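Coat protein (Sulfolobus turreted icosahedral virus, PDB 2BBD) builds the icosahedral shell of an archaeal virus as its major capsid protein, a double jelly-roll subunit related to those of some bacterial and eukaryotic viruses. Local coordinates at residues 230-234 with 246-250; 87-92 with 261-266; 256-261 with 272-278. All coordinates share one frame. Numbering follows the deposited sequence.

Contact 1: residues 230-234 with 246-250; sequences PTEYE and IKVSW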
loop_
_atom_site.group_PDB
_atom_site.type_symbol
_atom_site.label_atom_id
_atom_site.label_comp_id
_atom_site.label_asym_id
_atom_site.label_seq_id
_atom_site.Cartn_x
_atom_site.Cartn_y
_atom_site.Cartn_z
ATOM N N PRO A 230 -4.527 -8.256 -18.154
ATOM C CA PRO A 230 -3.772 -9.371 -17.576
ATOM C C PRO A 230 -4.532 -10.684 -17.690
ATOM O O PRO A 230 -5.724 -10.738 -17.411
ATOM C CB PRO A 230 -3.543 -8.924 -16.127
ATOM C CG PRO A 230 -4.733 -8.083 -15.830
ATOM C CD PRO A 230 -4.967 -7.307 -17.112
ATOM N N THR A 231 -3.845 -11.740 -18.117
ATOM C CA THR A 231 -4.488 -13.044 -18.261
ATOM C C THR A 231 -3.852 -14.141 -17.413
ATOM O O THR A 231 -4.523 -15.094 -17.014
ATOM C CB THR A 231 -4.481 -13.489 -19.734
ATOM O OG1 THR A 231 -3.133 -13.521 -20.219
ATOM C CG2 THR A 231 -5.285 -12.519 -20.571
ATOM N N GLU A 232 -2.563 -13.995 -17.121
ATOM C CA GLU A 232 -1.847 -14.995 -16.340
ATOM C C GLU A 232 -0.762 -14.370 -15.466
ATOM O O GLU A 232 -0.104 -13.411 -15.875
ATOM C CB GLU A 232 -1.199 -16.012 -17.285
ATOM C CG GLU A 232 -0.580 -17.227 -16.608
ATOM C CD GLU A 232 -1.562 -18.382 -16.466
ATOM O OE1 GLU A 232 -2.511 -18.465 -17.280
ATOM O OE2 GLU A 232 -1.378 -19.220 -15.553
ATOM N N TYR A 233 -0.581 -14.934 -14.272
ATOM C CA TYR A 233 0.430 -14.475 -13.321
ATOM C C TYR A 233 1.327 -15.658 -12.991
ATOM O O TYR A 233 0.853 -16.776 -12.801
ATOM C CB TYR A 233 -0.211 -13.963 -12.026
ATOM C CG TYR A 233 0.798 -13.677 -10.930
ATOM C CD1 TYR A 233 1.373 -12.413 -10.794
ATOM C CD2 TYR A 233 1.195 -14.682 -10.041
ATOM C CE1 TYR A 233 2.315 -12.153 -9.798
ATOM C CE2 TYR A 233 2.143 -14.430 -9.040
ATOM C CZ TYR A 233 2.693 -13.167 -8.927
ATOM O OH TYR A 233 3.618 -12.911 -7.945
ATOM N N GLU A 234 2.622 -15.401 -12.892
ATOM C CA GLU A 234 3.572 -16.462 -12.617
ATOM C C GLU A 234 4.685 -16.017 -11.668
ATOM O O GLU A 234 5.312 -14.978 -11.886
ATOM C CB GLU A 234 4.175 -16.917 -13.947
ATOM C CG GLU A 234 4.966 -18.205 -13.917
ATOM C CD GLU A 234 5.571 -18.523 -15.281
ATOM O OE1 GLU A 234 4.930 -18.205 -16.305
ATOM O OE2 GLU A 234 6.679 -19.093 -15.326
ATOM N N ILE A 246 4.113 -20.355 -8.546
ATOM C CA ILE A 246 2.762 -19.889 -8.794
ATOM C C ILE A 246 2.585 -19.696 -10.294
ATOM O O ILE A 246 3.408 -19.060 -10.954
ATOM C CB ILE A 246 2.465 -18.545 -8.096
ATOM C CG1 ILE A 246 2.854 -18.610 -6.619
ATOM C CG2 ILE A 246 0.977 -18.230 -8.222
ATOM C CD1 ILE A 246 2.598 -17.318 -5.858
ATOM N N LYS A 247 1.512 -20.271 -10.820
ATOM C CA LYS A 247 1.172 -20.180 -12.236
ATOM C C LYS A 247 -0.350 -20.231 -12.237
ATOM O O LYS A 247 -0.948 -21.301 -12.082
ATOM C CB LYS A 247 1.739 -21.373 -13.001
ATOM C CG LYS A 247 1.520 -21.302 -14.497
ATOM C CD LYS A 247 2.400 -20.246 -15.135
ATOM C CE LYS A 247 2.163 -20.194 -16.633
ATOM N NZ LYS A 247 2.324 -21.538 -17.255
ATOM N N VAL A 248 -0.974 -19.071 -12.397
ATOM C CA VAL A 248 -2.426 -18.994 -12.345
ATOM C C VAL A 248 -2.968 -17.986 -13.336
ATOM O O VAL A 248 -2.244 -17.106 -13.795
ATOM C CB VAL A 248 -2.879 -18.586 -10.905
ATOM C CG1 VAL A 248 -4.377 -18.348 -10.853
ATOM C CG2 VAL A 248 -2.482 -19.663 -9.914
ATOM N N SER A 249 -4.247 -18.123 -13.672
ATOM C CA SER A 249 -4.885 -17.188 -14.585
ATOM C C SER A 249 -5.314 -16.010 -13.721
ATOM O O SER A 249 -5.503 -16.152 -12.516
ATOM C CB SER A 249 -6.119 -17.818 -15.231
ATOM O OG SER A 249 -7.084 -18.128 -14.238
ATOM N N TRP A 250 -5.474 -14.849 -14.333
ATOM C CA TRP A 250 -5.876 -13.675 -13.586
ATOM C C TRP A 250 -7.257 -13.904 -12.969
ATOM O O TRP A 250 -7.500 -13.539 -11.816
ATOM C CB TRP A 250 -5.891 -12.465 -14.518
ATOM C CG TRP A 250 -5.801 -11.153 -13.808
ATOM C CD1 TRP A 250 -6.768 -10.200 -13.723
ATOM C CD2 TRP A 250 -4.655 -10.623 -13.136
ATOM N NE1 TRP A 250 -6.297 -9.097 -13.045
ATOM C CE2 TRP A 250 -5.000 -9.331 -12.675
ATOM C CE3 TRP A 250 -3.365 -11.111 -12.884
ATOM C CZ2 TRP A 250 -4.103 -8.522 -11.979
ATOM C CZ3 TRP A 250 -2.471 -10.306 -12.188
ATOM C CH2 TRP A 250 -2.846 -9.023 -11.744
#
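A flat indole laid against a proline shows how a bulky ring can be seated where a strand gives way to a helix. CG of Pro230 sits over the five-membered ring of Trp250, 3.4 Å from Trp250 NE1 and close to the ring normal, a CH-pi contact. At the indole's edge, CZ3 of Trp250 meets CB of Tyr233 at 4.3 Å, so the plate fills the hollow between these two bumps. Further along, CG2 of Ile246 abuts the edge of the Tyr233 ring, 4.0 Å from Tyr233 CD2. The backbone beneath is an antiparallel β hairpin, strands 230-237 and 243-249, in the second jelly roll. Tyr233 and Val248 form a hydrogen-bonded pair (Tyr233 N to Val248 O 2.8 Å, Val248 N to Tyr233 O 3.0 Å). Trp250 N then reaches Thr231 O at 2.9 Å, although Trp250 already begins the helix, whose N-cap is Ser249, with its OG bonded to Ala252 N. Glu232, Glu234 and Lys247 occupy the face opposite Tyr233 and Val248, and all three touch Pro199; there CE of Lys247 lies alongside OE1 of Glu234 at 3.4 Å, while the Lys247 NZ to Glu234 OE1 distance, 4.3 Å, is too long for a salt bridge.

Contact 2: residues 87-92 with 261-266; sequences YYTTKG and YQVAPY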
loop_
_atom_site.group_PDB
_atom_site.type_symbol
_atom_site.label_atom_id
_atom_site.label_comp_id
_atom_site.label_asym_id
_atom_site.label_seq_id
_atom_site.Cartn_x
_atom_site.Cartn_y
_atom_site.Cartn_z
ATOM N N TYR A 87 -9.184 -1.152 -0.331
ATOM C CA TYR A 87 -10.402 -1.701 -0.907
ATOM C C TYR A 87 -10.499 -3.196 -0.600
ATOM O O TYR A 87 -11.513 -3.672 -0.105
ATOM C CB TYR A 87 -10.396 -1.476 -2.423
ATOM C CG TYR A 87 -11.468 -2.221 -3.182
ATOM C CD1 TYR A 87 -12.736 -1.669 -3.377
ATOM C CD2 TYR A 87 -11.202 -3.477 -3.733
ATOM C CE1 TYR A 87 -13.712 -2.353 -4.114
ATOM C CE2 TYR A 87 -12.167 -4.169 -4.459
ATOM C CZ TYR A 87 -13.411 -3.606 -4.651
ATOM O OH TYR A 87 -14.332 -4.294 -5.392
ATOM N N TYR A 88 -9.436 -3.930 -0.898
ATOM C CA TYR A 88 -9.424 -5.369 -0.664
ATOM C C TYR A 88 -9.462 -5.779 0.810
ATOM O O TYR A 88 -10.236 -6.661 1.197
ATOM C CB TYR A 88 -8.193 -5.992 -1.335
ATOM C CG TYR A 88 -8.346 -6.179 -2.830
ATOM C CD1 TYR A 88 -9.179 -7.168 -3.339
ATOM C CD2 TYR A 88 -7.662 -5.365 -3.733
ATOM C CE1 TYR A 88 -9.334 -7.352 -4.714
ATOM C CE2 TYR A 88 -7.808 -5.537 -5.117
ATOM C CZ TYR A 88 -8.649 -6.537 -5.600
ATOM O OH TYR A 88 -8.806 -6.737 -6.956
ATOM N N THR A 89 -8.633 -5.130 1.626
ATOM C CA THR A 89 -8.550 -5.459 3.039
ATOM C C THR A 89 -9.751 -5.012 3.870
ATOM O O THR A 89 -9.855 -5.367 5.041
ATOM C CB THR A 89 -7.245 -4.892 3.651
ATOM O OG1 THR A 89 -7.217 -3.469 3.504
ATOM C CG2 THR A 89 -6.039 -5.482 2.941
ATOM N N THR A 90 -10.653 -4.238 3.271
ATOM C CA THR A 90 -11.843 -3.777 3.985
ATOM C C THR A 90 -13.100 -4.398 3.370
ATOM O O THR A 90 -14.219 -4.005 3.698
ATOM C CB THR A 90 -12.001 -2.236 3.921
ATOM O OG1 THR A 90 -12.098 -1.834 2.552
ATOM C CG2 THR A 90 -10.814 -1.543 4.578
ATOM N N LYS A 91 -12.902 -5.367 2.477
ATOM C CA LYS A 91 -14.004 -6.039 1.796
ATOM C C LYS A 91 -14.777 -5.029 0.971
ATOM O O LYS A 91 -16.001 -5.095 0.881
ATOM C CB LYS A 91 -14.938 -6.703 2.805
ATOM C CG LYS A 91 -14.202 -7.550 3.820
ATOM C CD LYS A 91 -15.147 -8.212 4.798
ATOM C CE LYS A 91 -14.359 -8.839 5.934
ATOM N NZ LYS A 91 -15.254 -9.548 6.873
ATOM N N GLY A 92 -14.043 -4.090 0.379
ATOM C CA GLY A 92 -14.645 -3.057 -0.445
ATOM C C GLY A 92 -15.380 -1.962 0.308
ATOM O O GLY A 92 -15.960 -1.088 -0.324
ATOM N N TYR A 261 -10.858 -12.040 0.507
ATOM C CA TYR A 261 -11.284 -10.711 0.954
ATOM C C TYR A 261 -12.775 -10.455 0.936
ATOM O O TYR A 261 -13.229 -9.379 1.330
ATOM C CB TYR A 261 -10.572 -9.657 0.117
ATOM C CG TYR A 261 -9.084 -9.782 0.230
ATOM C CD1 TYR A 261 -8.428 -9.391 1.392
ATOM C CD2 TYR A 261 -8.335 -10.366 -0.788
ATOM C CE1 TYR A 261 -7.063 -9.578 1.550
ATOM C CE2 TYR A 261 -6.963 -10.563 -0.644
ATOM C CZ TYR A 261 -6.336 -10.165 0.534
ATOM O OH TYR A 261 -4.989 -10.370 0.703
ATOM N N GLN A 262 -13.529 -11.439 0.457
ATOM C CA GLN A 262 -14.976 -11.353 0.399
ATOM C C GLN A 262 -15.461 -10.101 -0.309
ATOM O O GLN A 262 -16.331 -9.379 0.180
ATOM C CB GLN A 262 -15.527 -11.437 1.820
ATOM C CG GLN A 262 -14.944 -12.636 2.562
ATOM C CD GLN A 262 -15.078 -12.541 4.071
ATOM O OE1 GLN A 262 -14.343 -13.202 4.809
ATOM N NE2 GLN A 262 -16.019 -11.725 4.539
ATOM N N VAL A 263 -14.894 -9.856 -1.482
ATOM C CA VAL A 263 -15.266 -8.703 -2.279
ATOM C C VAL A 263 -14.818 -8.945 -3.718
ATOM O O VAL A 263 -13.826 -9.635 -3.963
ATOM C CB VAL A 263 -14.609 -7.400 -1.719
ATOM C CG1 VAL A 263 -13.111 -7.447 -1.911
ATOM C CG2 VAL A 263 -15.203 -6.182 -2.396
ATOM N N ALA A 264 -15.571 -8.395 -4.664
ATOM C CA ALA A 264 -15.250 -8.533 -6.074
ATOM C C ALA A 264 -13.982 -7.722 -6.352
ATOM O O ALA A 264 -13.588 -6.882 -5.540
ATOM C CB ALA A 264 -16.408 -8.018 -6.924
ATOM N N PRO A 265 -13.331 -7.958 -7.505
ATOM C CA PRO A 265 -12.100 -7.253 -7.895
ATOM C C PRO A 265 -12.277 -5.739 -8.000
ATOM O O PRO A 265 -13.328 -5.260 -8.420
ATOM C CB PRO A 265 -11.760 -7.860 -9.261
ATOM C CG PRO A 265 -12.438 -9.201 -9.236
ATOM C CD PRO A 265 -13.749 -8.896 -8.561
ATOM N N TYR A 266 -11.240 -4.995 -7.628
ATOM C CA TYR A 266 -11.273 -3.537 -7.719
ATOM C C TYR A 266 -11.517 -3.176 -9.190
ATOM O O TYR A 266 -12.214 -2.212 -9.508
ATOM C CB TYR A 266 -9.944 -2.958 -7.235
ATOM C CG TYR A 266 -9.880 -1.468 -7.339
ATOM C CD1 TYR A 266 -10.546 -0.651 -6.421
ATOM C CD2 TYR A 266 -9.172 -0.862 -8.377
ATOM C CE1 TYR A 266 -10.502 0.735 -6.540
ATOM C CE2 TYR A 266 -9.125 0.517 -8.501
ATOM C CZ TYR A 266 -9.789 1.310 -7.580
ATOM O OH TYR A 266 -9.720 2.674 -7.714
HETATM O O HOH W 1 -11.313 -8.063 3.150
#
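Four tyrosines, two from each segment, meet as two edge-to-face pairs, one of them offset, and so join segments that share no sheet. In this double jelly roll the contact links the end of helix 79-89, which follows strand 72-78 in the first roll, to the last residue of helix 250-261, which follows strand 243-249 in the second, and to the loop after it; the two helices probably hold equivalent places in their rolls. The contact thus lies between the two rolls of the subunit. The Tyr266 ring turns its edge to the face of Tyr87 in a T-shaped stack, centroids 5.2 Å apart and planes at 78°, while Tyr88 points its edge in offset fashion toward the face of Tyr261, centroids 5.9 Å apart. The hydroxyls of Tyr87 and Tyr88 reach the backbone opposite: Tyr87 OH donates to Ala264 O at 2.7 Å, and Tyr88 OH accepts from Tyr266 N at 3.1 Å while also pairing with Ser270. Val263 fits into the corner where helix 79-89 ends, its CG2 lying 3.5 Å from Lys91 O and 3.7 Å from Gly92 N. That end is a Schellman motif, with Gly92 N bonded to Tyr87 O at 2.6 Å and Lys91, at positive phi, as the C-prime residue. At Gly92 a β-carbon would collide with Val263 CG2. Beside the Tyr88-Tyr261 pair, water 1 donates to both backbones, lying 2.6 Å from Tyr88 O and 3.0 Å from Tyr261 O.

Contact 3: residues 256-261 with 272-278; sequences ENQAEY and IIDFRKY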
loop_
_atom_site.group_PDB
_atom_site.type_symbol
_atom_site.label_atom_id
_atom_site.label_comp_id
_atom_site.label_asym_id
_atom_site.label_seq_id
_atom_site.Cartn_x
_atom_site.Cartn_y
_atom_site.Cartn_z
ATOM N N GLU A 256 -9.780 -16.180 -6.131
ATOM C CA GLU A 256 -9.138 -16.485 -4.856
ATOM C C GLU A 256 -9.268 -15.283 -3.917
ATOM O O GLU A 256 -9.510 -15.451 -2.720
ATOM C CB GLU A 256 -7.657 -16.812 -5.079
ATOM C CG GLU A 256 -6.918 -17.250 -3.824
ATOM C CD GLU A 256 -5.536 -17.803 -4.117
ATOM O OE1 GLU A 256 -4.662 -17.036 -4.564
ATOM O OE2 GLU A 256 -5.321 -19.017 -3.900
ATOM N N ASN A 257 -9.095 -14.080 -4.471
ATOM C CA ASN A 257 -9.215 -12.832 -3.707
ATOM C C ASN A 257 -10.654 -12.680 -3.218
ATOM O O ASN A 257 -10.895 -12.243 -2.093
ATOM C CB ASN A 257 -8.874 -11.621 -4.581
ATOM C CG ASN A 257 -7.421 -11.586 -5.005
ATOM O OD1 ASN A 257 -7.052 -10.830 -5.904
ATOM N ND2 ASN A 257 -6.586 -12.397 -4.360
ATOM N N GLN A 258 -11.603 -13.028 -4.083
ATOM C CA GLN A 258 -13.023 -12.947 -3.762
ATOM C C GLN A 258 -13.305 -13.755 -2.505
ATOM O O GLN A 258 -14.012 -13.307 -1.602
ATOM C CB GLN A 258 -13.846 -13.509 -4.918
ATOM C CG GLN A 258 -15.346 -13.546 -4.689
ATOM C CD GLN A 258 -16.022 -12.253 -5.074
ATOM O OE1 GLN A 258 -15.883 -11.782 -6.209
ATOM N NE2 GLN A 258 -16.764 -11.669 -4.139
ATOM N N ALA A 259 -12.749 -14.957 -2.453
ATOM C CA ALA A 259 -12.948 -15.831 -1.308
ATOM C C ALA A 259 -12.222 -15.256 -0.105
ATOM O O ALA A 259 -12.795 -15.122 0.974
ATOM C CB ALA A 259 -12.426 -17.227 -1.621
ATOM N N GLU A 260 -10.961 -14.902 -0.306
ATOM C CA GLU A 260 -10.139 -14.358 0.760
ATOM C C GLU A 260 -10.637 -13.040 1.357
ATOM O O GLU A 260 -10.820 -12.940 2.569
ATOM C CB GLU A 260 -8.703 -14.178 0.260
ATOM C CG GLU A 260 -7.795 -13.449 1.240
ATOM C CD GLU A 260 -7.196 -14.358 2.301
ATOM O OE1 GLU A 260 -7.933 -15.191 2.875
ATOM O OE2 GLU A 260 -5.980 -14.228 2.566
ATOM N N TYR A 261 -10.858 -12.040 0.507
ATOM C CA TYR A 261 -11.284 -10.711 0.954
ATOM C C TYR A 261 -12.775 -10.455 0.936
ATOM O O TYR A 261 -13.229 -9.379 1.330
ATOM C CB TYR A 261 -10.572 -9.657 0.117
ATOM C CG TYR A 261 -9.084 -9.782 0.230
ATOM C CD1 TYR A 261 -8.428 -9.391 1.392
ATOM C CD2 TYR A 261 -8.335 -10.366 -0.788
ATOM C CE1 TYR A 261 -7.063 -9.578 1.550
ATOM C CE2 TYR A 261 -6.963 -10.563 -0.644
ATOM C CZ TYR A 261 -6.336 -10.165 0.534
ATOM O OH TYR A 261 -4.989 -10.370 0.703
ATOM N N ILE A 272 -4.340 -9.590 -5.910
ATOM C CA ILE A 272 -3.422 -9.750 -4.795
ATOM C C ILE A 272 -2.916 -11.183 -4.679
ATOM O O ILE A 272 -3.685 -12.141 -4.792
ATOM C CB ILE A 272 -4.083 -9.372 -3.468
ATOM C CG1 ILE A 272 -4.354 -7.857 -3.433
ATOM C CG2 ILE A 272 -3.192 -9.810 -2.316
ATOM C CD1 ILE A 272 -5.152 -7.392 -2.229
ATOM N N ILE A 273 -1.615 -11.317 -4.459
ATOM C CA ILE A 273 -0.991 -12.620 -4.286
ATOM C C ILE A 273 -0.610 -12.803 -2.830
ATOM O O ILE A 273 0.348 -12.188 -2.359
ATOM C CB ILE A 273 0.321 -12.775 -5.100
ATOM C CG1 ILE A 273 0.034 -12.752 -6.597
ATOM C CG2 ILE A 273 1.031 -14.059 -4.695
ATOM C CD1 ILE A 273 -0.157 -11.361 -7.148
ATOM N N ASP A 274 -1.359 -13.630 -2.111
ATOM C CA ASP A 274 -1.024 -13.907 -0.721
ATOM C C ASP A 274 -0.059 -15.080 -0.761
ATOM O O ASP A 274 -0.461 -16.225 -0.960
ATOM C CB ASP A 274 -2.273 -14.264 0.087
ATOM C CG ASP A 274 -3.181 -13.069 0.312
ATOM O OD1 ASP A 274 -4.076 -12.822 -0.518
ATOM O OD2 ASP A 274 -2.986 -12.364 1.319
ATOM N N PHE A 275 1.221 -14.775 -0.585
ATOM C CA PHE A 275 2.274 -15.776 -0.633
ATOM C C PHE A 275 2.090 -17.012 0.245
ATOM O O PHE A 275 2.401 -18.118 -0.193
ATOM C CB PHE A 275 3.619 -15.105 -0.352
ATOM C CG PHE A 275 3.991 -14.060 -1.376
ATOM C CD1 PHE A 275 4.291 -14.427 -2.684
ATOM C CD2 PHE A 275 4.002 -12.704 -1.040
ATOM C CE1 PHE A 275 4.599 -13.459 -3.655
ATOM C CE2 PHE A 275 4.304 -11.730 -1.992
ATOM C CZ PHE A 275 4.604 -12.111 -3.308
ATOM N N ARG A 276 1.574 -16.849 1.460
ATOM C CA ARG A 276 1.384 -17.999 2.341
ATOM C C ARG A 276 0.465 -19.045 1.719
ATOM O O ARG A 276 0.445 -20.195 2.152
ATOM C CB ARG A 276 0.813 -17.573 3.694
ATOM C CG ARG A 276 -0.582 -17.005 3.613
ATOM C CD ARG A 276 -1.209 -16.878 4.994
ATOM N NE ARG A 276 -2.495 -16.186 4.940
ATOM C CZ ARG A 276 -3.502 -16.521 4.133
ATOM N NH1 ARG A 276 -3.389 -17.547 3.295
ATOM N NH2 ARG A 276 -4.629 -15.820 4.159
ATOM N N LYS A 277 -0.301 -18.641 0.713
ATOM C CA LYS A 277 -1.207 -19.561 0.036
ATOM C C LYS A 277 -0.453 -20.428 -0.969
ATOM O O LYS A 277 -1.019 -21.356 -1.544
ATOM C CB LYS A 277 -2.309 -18.791 -0.701
ATOM C CG LYS A 277 -3.348 -18.131 0.186
ATOM C CD LYS A 277 -4.387 -17.435 -0.673
ATOM C CE LYS A 277 -5.414 -16.674 0.149
ATOM N NZ LYS A 277 -6.275 -17.561 0.979
ATOM N N TYR A 278 0.820 -20.117 -1.185
ATOM C CA TYR A 278 1.630 -20.870 -2.134
ATOM C C TYR A 278 2.946 -21.336 -1.526
ATOM O O TYR A 278 3.695 -22.092 -2.138
ATOM C CB TYR A 278 1.902 -20.028 -3.382
ATOM C CG TYR A 278 0.651 -19.599 -4.103
ATOM C CD1 TYR A 278 -0.070 -18.477 -3.693
ATOM C CD2 TYR A 278 0.172 -20.329 -5.191
ATOM C CE1 TYR A 278 -1.239 -18.094 -4.353
ATOM C CE2 TYR A 278 -0.992 -19.957 -5.852
ATOM C CZ TYR A 278 -1.692 -18.843 -5.430
ATOM O OH TYR A 278 -2.851 -18.497 -6.074
HETATM O O HOH W 2 -3.779 -14.626 -3.747
HETATM O O HOH W 3 -9.081 -17.565 -0.937
HETATM O O HOH W 4 -6.029 -13.944 -1.960
#
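Asn257 lays its amide along the backbone of Ile272 and satisfies both polar groups of that residue: Ile272 N donates to Asn257 OD1 at 3.0 Å, and Asn257 ND2 donates to Ile272 O at 2.9 Å. Strand 270-284 is the outermost strand of its sheet in this chain, and the amide pairs with the open side of Ile272 much as a neighbouring strand's backbone would. One turn on, Tyr261 reaches the same strand, its OH donating to Asp274 OD1 at 2.9 Å and its CE2 touching Ile272 CD1 at 4.0 Å. Glu260 forms a salt-bridge network with the 3-10 turn 275-277 that interrupts strand 270-284, close to Arg276 (Glu260 OE2 to Arg276 NH2 2.6 Å) and weaker to Lys277 (Glu260 OE1 to Lys277 NZ 3.5 Å). Tyr278 OH donates to Glu256 OE1 at 2.8 Å. Water 2 fills the gap, donating to Glu256 OE1 and Ile272 O, both 2.7 Å away. Helix segment 256-261 crosses strand 272-274, on the edge of a sheet of the second jelly roll, at 67°. Asp274 is also salt-bridged to Arg213 on the adjoining strand 210-219, and Tyr278 packs on Ile246 and Val248 of strand 243-249, in the facing sheet.

The chemistry differs with place in the fold. Contact 1, partly buried, relies on strand pairing within one sheet of the second jelly roll. Contact 3, also partly buried, sets helix 250-261 against an edge strand of the facing sheet, so one side-chain amide, carboxylates and waters meet the strand where contact 1 has backbone pairing. The two adjoin inside the sandwich, where Ile246 packs on Tyr278 and Ile273, and strand 243-249 runs directly into the helix. Contact 2 lies at the surface and depends on tyrosine rings and hydroxyls to join the first roll to the second. It shares Tyr261 with contact 3, whereas contacts 1 and 2 do not touch, their centres being about 19 Å apart.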